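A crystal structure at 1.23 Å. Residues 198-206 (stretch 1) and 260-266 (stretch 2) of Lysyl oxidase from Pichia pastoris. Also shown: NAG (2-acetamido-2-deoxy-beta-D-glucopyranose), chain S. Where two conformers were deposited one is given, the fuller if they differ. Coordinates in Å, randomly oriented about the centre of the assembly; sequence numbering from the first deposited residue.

Stretch 1 198-206: ENDAENLVP
Stretch 2, residues 260-266: NLDWTVI

A single threonine hydroxyl organises this contact between two irregular segments. Thr264 OG1 donates to Leu261 O of its own stretch (2.8 Å), accepts from Asn199 ND2 across the gap (3.2 Å, N-H...O angle 165°), and accepts again from water 2 (2.7 Å), which also donates to Asn199 OD1 (2.7 Å). Asn199 suits its place because its amide carries donor and acceptor together: chi1 p with chi2 near -34° puts ND2 against Thr264 OG1, while OD1 meets that hydroxyl through water 2. Water 1 accepts from Asn199 ND2 (3.1 Å) and Ile266 N (3.0 Å).

Each backbone makes a short 3-10 turn, 262-264 in stretch 2 and one including 202-204 in stretch 1. Leu204 N to Ala201 O (2.9 Å) and Thr264 N to Leu261 O (3.0 Å) fix them. Thr264 (p; phi/psi -90/-7) and Leu204 (m, t; -91/-3) both point CB toward the other stretch. Residues 199, 201 and 205 meet 265, 264 and 261, so the stretches run in opposite senses. CA atoms pair Ala201 with Thr264 at 6.2 Å and Asn199 with Val265 at 7.2 Å; Ala201 CB packs 3.6 Å from Thr264 CB, and Leu204 CD1 4.0 Å from that CB.

Beyond the polar cluster lies an apolar patch. Trp263 (chi1 p, chi2 -85°) brings its ring edge to Leu204 O, 3.4 Å from CH2, and CH2 lies 4.0 Å from Leu204 CB. Val205 (m) sets CG1 3.9 Å from CD2 of Leu261 (m, t). Ala201, Leu204, Val205 and Thr264 are buried; the aliphatic side chains need no polar partner, and the threonine hydroxyl has its own. Together the stretches bury 304 Å².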

# COMPACT_ATOMS: atom_id res chain seq x y z
N GLU A 198 10.30 -21.54 -27.29
CA GLU A 198 10.57 -22.65 -26.40
C GLU A 198 10.29 -22.33 -24.92
O GLU A 198 10.36 -23.23 -24.08
CB GLU A 198 12.02 -23.12 -26.56
CG GLU A 198 13.06 -22.31 -25.79
CD GLU A 198 14.47 -22.89 -25.90
OE1 GLU A 198 15.44 -22.09 -25.90
OE2 GLU A 198 14.63 -24.14 -25.96
N ASN A 199 9.93 -21.08 -24.63
CA ASN A 199 9.90 -20.60 -23.23
C ASN A 199 8.60 -19.90 -22.87
O ASN A 199 8.56 -19.06 -21.99
CB ASN A 199 11.10 -19.69 -22.93
CG ASN A 199 11.14 -18.45 -23.82
OD1 ASN A 199 10.75 -18.50 -24.99
ND2 ASN A 199 11.57 -17.33 -23.26
N ASP A 200 7.53 -20.26 -23.56
CA ASP A 200 6.19 -19.76 -23.25
C ASP A 200 6.07 -18.25 -23.42
O ASP A 200 5.23 -17.63 -22.78
CB ASP A 200 5.79 -20.16 -21.80
CG ASP A 200 4.30 -20.08 -21.55
OD1 ASP A 200 3.57 -20.60 -22.42
OD2 ASP A 200 3.76 -19.51 -20.54
N ALA A 201 6.87 -17.67 -24.33
CA ALA A 201 6.90 -16.23 -24.57
C ALA A 201 6.18 -15.79 -25.85
O ALA A 201 6.45 -14.73 -26.37
CB ALA A 201 8.34 -15.72 -24.57
N GLU A 202 5.26 -16.62 -26.34
CA GLU A 202 4.51 -16.36 -27.58
C GLU A 202 3.83 -15.00 -27.52
O GLU A 202 3.70 -14.32 -28.54
CB GLU A 202 3.47 -17.45 -27.82
CG GLU A 202 4.06 -18.78 -28.29
CD GLU A 202 4.77 -19.60 -27.21
OE1 GLU A 202 4.49 -19.45 -25.98
OE2 GLU A 202 5.57 -20.46 -27.59
N ASN A 203 3.42 -14.58 -26.33
CA ASN A 203 2.73 -13.29 -26.20
C ASN A 203 3.61 -12.08 -26.50
O ASN A 203 3.08 -11.00 -26.73
CB ASN A 203 2.15 -13.12 -24.78
CG ASN A 203 0.72 -13.62 -24.65
OD1 ASN A 203 0.09 -13.39 -23.62
ND2 ASN A 203 0.22 -14.31 -25.65
N LEU A 204 4.94 -12.27 -26.49
CA LEU A 204 5.87 -11.20 -26.83
C LEU A 204 6.22 -11.16 -28.32
O LEU A 204 6.91 -10.24 -28.76
CB LEU A 204 7.16 -11.34 -26.00
CG LEU A 204 6.99 -11.29 -24.48
CD1 LEU A 204 8.34 -11.28 -23.77
CD2 LEU A 204 6.17 -10.09 -24.02
N VAL A 205 5.70 -12.12 -29.09
CA VAL A 205 5.95 -12.18 -30.53
C VAL A 205 4.66 -12.34 -31.35
O VAL A 205 4.53 -13.27 -32.16
CB VAL A 205 6.99 -13.27 -30.84
CG1 VAL A 205 8.38 -12.79 -30.47
CG2 VAL A 205 6.68 -14.56 -30.09
N PRO A 206 3.72 -11.41 -31.16
CA PRO A 206 2.54 -11.33 -32.02
C PRO A 206 2.93 -10.83 -33.40
O PRO A 206 3.73 -9.89 -33.54
CB PRO A 206 1.66 -10.30 -31.31
CG PRO A 206 2.65 -9.35 -30.65
CD PRO A 206 3.77 -10.27 -30.22
N ASN A 260 16.81 -13.66 -32.62
CA ASN A 260 17.34 -12.95 -31.46
C ASN A 260 16.22 -12.69 -30.47
O ASN A 260 15.69 -11.60 -30.38
CB ASN A 260 18.04 -11.66 -31.91
CG ASN A 260 19.29 -11.96 -32.73
OD1 ASN A 260 20.27 -12.49 -32.20
ND2 ASN A 260 19.25 -11.67 -34.03
N LEU A 261 15.90 -13.73 -29.70
CA LEU A 261 14.79 -13.70 -28.74
C LEU A 261 15.25 -13.80 -27.27
O LEU A 261 14.46 -14.08 -26.37
CB LEU A 261 13.79 -14.83 -29.06
CG LEU A 261 13.10 -14.70 -30.42
CD1 LEU A 261 12.25 -15.92 -30.72
CD2 LEU A 261 12.27 -13.42 -30.49
N ASP A 262 16.52 -13.55 -27.01
CA ASP A 262 17.01 -13.62 -25.64
C ASP A 262 16.31 -12.63 -24.70
O ASP A 262 16.25 -12.87 -23.49
CB ASP A 262 18.52 -13.42 -25.60
CG ASP A 262 19.30 -14.59 -26.19
OD1 ASP A 262 18.72 -15.69 -26.43
OD2 ASP A 262 20.52 -14.52 -26.41
N TRP A 263 15.82 -11.52 -25.25
CA TRP A 263 15.06 -10.51 -24.52
C TRP A 263 13.73 -11.04 -23.94
O TRP A 263 13.08 -10.37 -23.13
CB TRP A 263 14.83 -9.29 -25.40
CG TRP A 263 14.05 -9.56 -26.64
CD1 TRP A 263 14.53 -10.01 -27.83
CD2 TRP A 263 12.63 -9.41 -26.82
NE1 TRP A 263 13.51 -10.16 -28.74
CE2 TRP A 263 12.33 -9.79 -28.14
CE3 TRP A 263 11.58 -9.00 -26.00
CZ2 TRP A 263 11.05 -9.77 -28.66
CZ3 TRP A 263 10.30 -8.95 -26.52
CH2 TRP A 263 10.04 -9.34 -27.84
N THR A 264 13.29 -12.22 -24.40
CA THR A 264 12.08 -12.84 -23.86
C THR A 264 12.36 -13.76 -22.68
O THR A 264 11.41 -14.30 -22.10
CB THR A 264 11.32 -13.65 -24.93
OG1 THR A 264 12.05 -14.84 -25.25
CG2 THR A 264 11.10 -12.84 -26.25
N VAL A 265 13.63 -14.02 -22.34
CA VAL A 265 14.00 -15.03 -21.35
C VAL A 265 14.02 -14.48 -19.92
O VAL A 265 14.68 -13.48 -19.62
CB VAL A 265 15.38 -15.65 -21.71
CG1 VAL A 265 15.81 -16.64 -20.66
CG2 VAL A 265 15.32 -16.29 -23.09
N ILE A 266 13.32 -15.17 -19.03
CA ILE A 266 13.18 -14.71 -17.66
C ILE A 266 14.39 -14.99 -16.79
O ILE A 266 14.84 -14.14 -16.05
CB ILE A 266 11.93 -15.34 -17.00
CG1 ILE A 266 10.64 -14.96 -17.71
CG2 ILE A 266 11.84 -14.94 -15.50
CD1 ILE A 266 9.54 -15.91 -17.36
C1 NAG S . 23.44 -14.08 -22.24
C2 NAG S . 22.36 -13.71 -23.29
C3 NAG S . 22.93 -13.24 -24.64
C4 NAG S . 24.19 -12.39 -24.49
C5 NAG S . 25.16 -13.05 -23.50
C6 NAG S . 26.43 -12.23 -23.31
C7 NAG S . 20.27 -15.01 -22.95
C8 NAG S . 19.57 -16.31 -23.20
N2 NAG S . 21.49 -14.87 -23.50
O3 NAG S . 21.96 -12.54 -25.44
O4 NAG S . 24.82 -12.23 -25.75
O5 NAG S . 24.52 -13.17 -22.25
O6 NAG S . 26.11 -11.02 -22.67
O7 NAG S . 19.71 -14.14 -22.27
O HOH W 1 11.61 -17.34 -20.21
O HOH W 2 11.93 -17.00 -26.94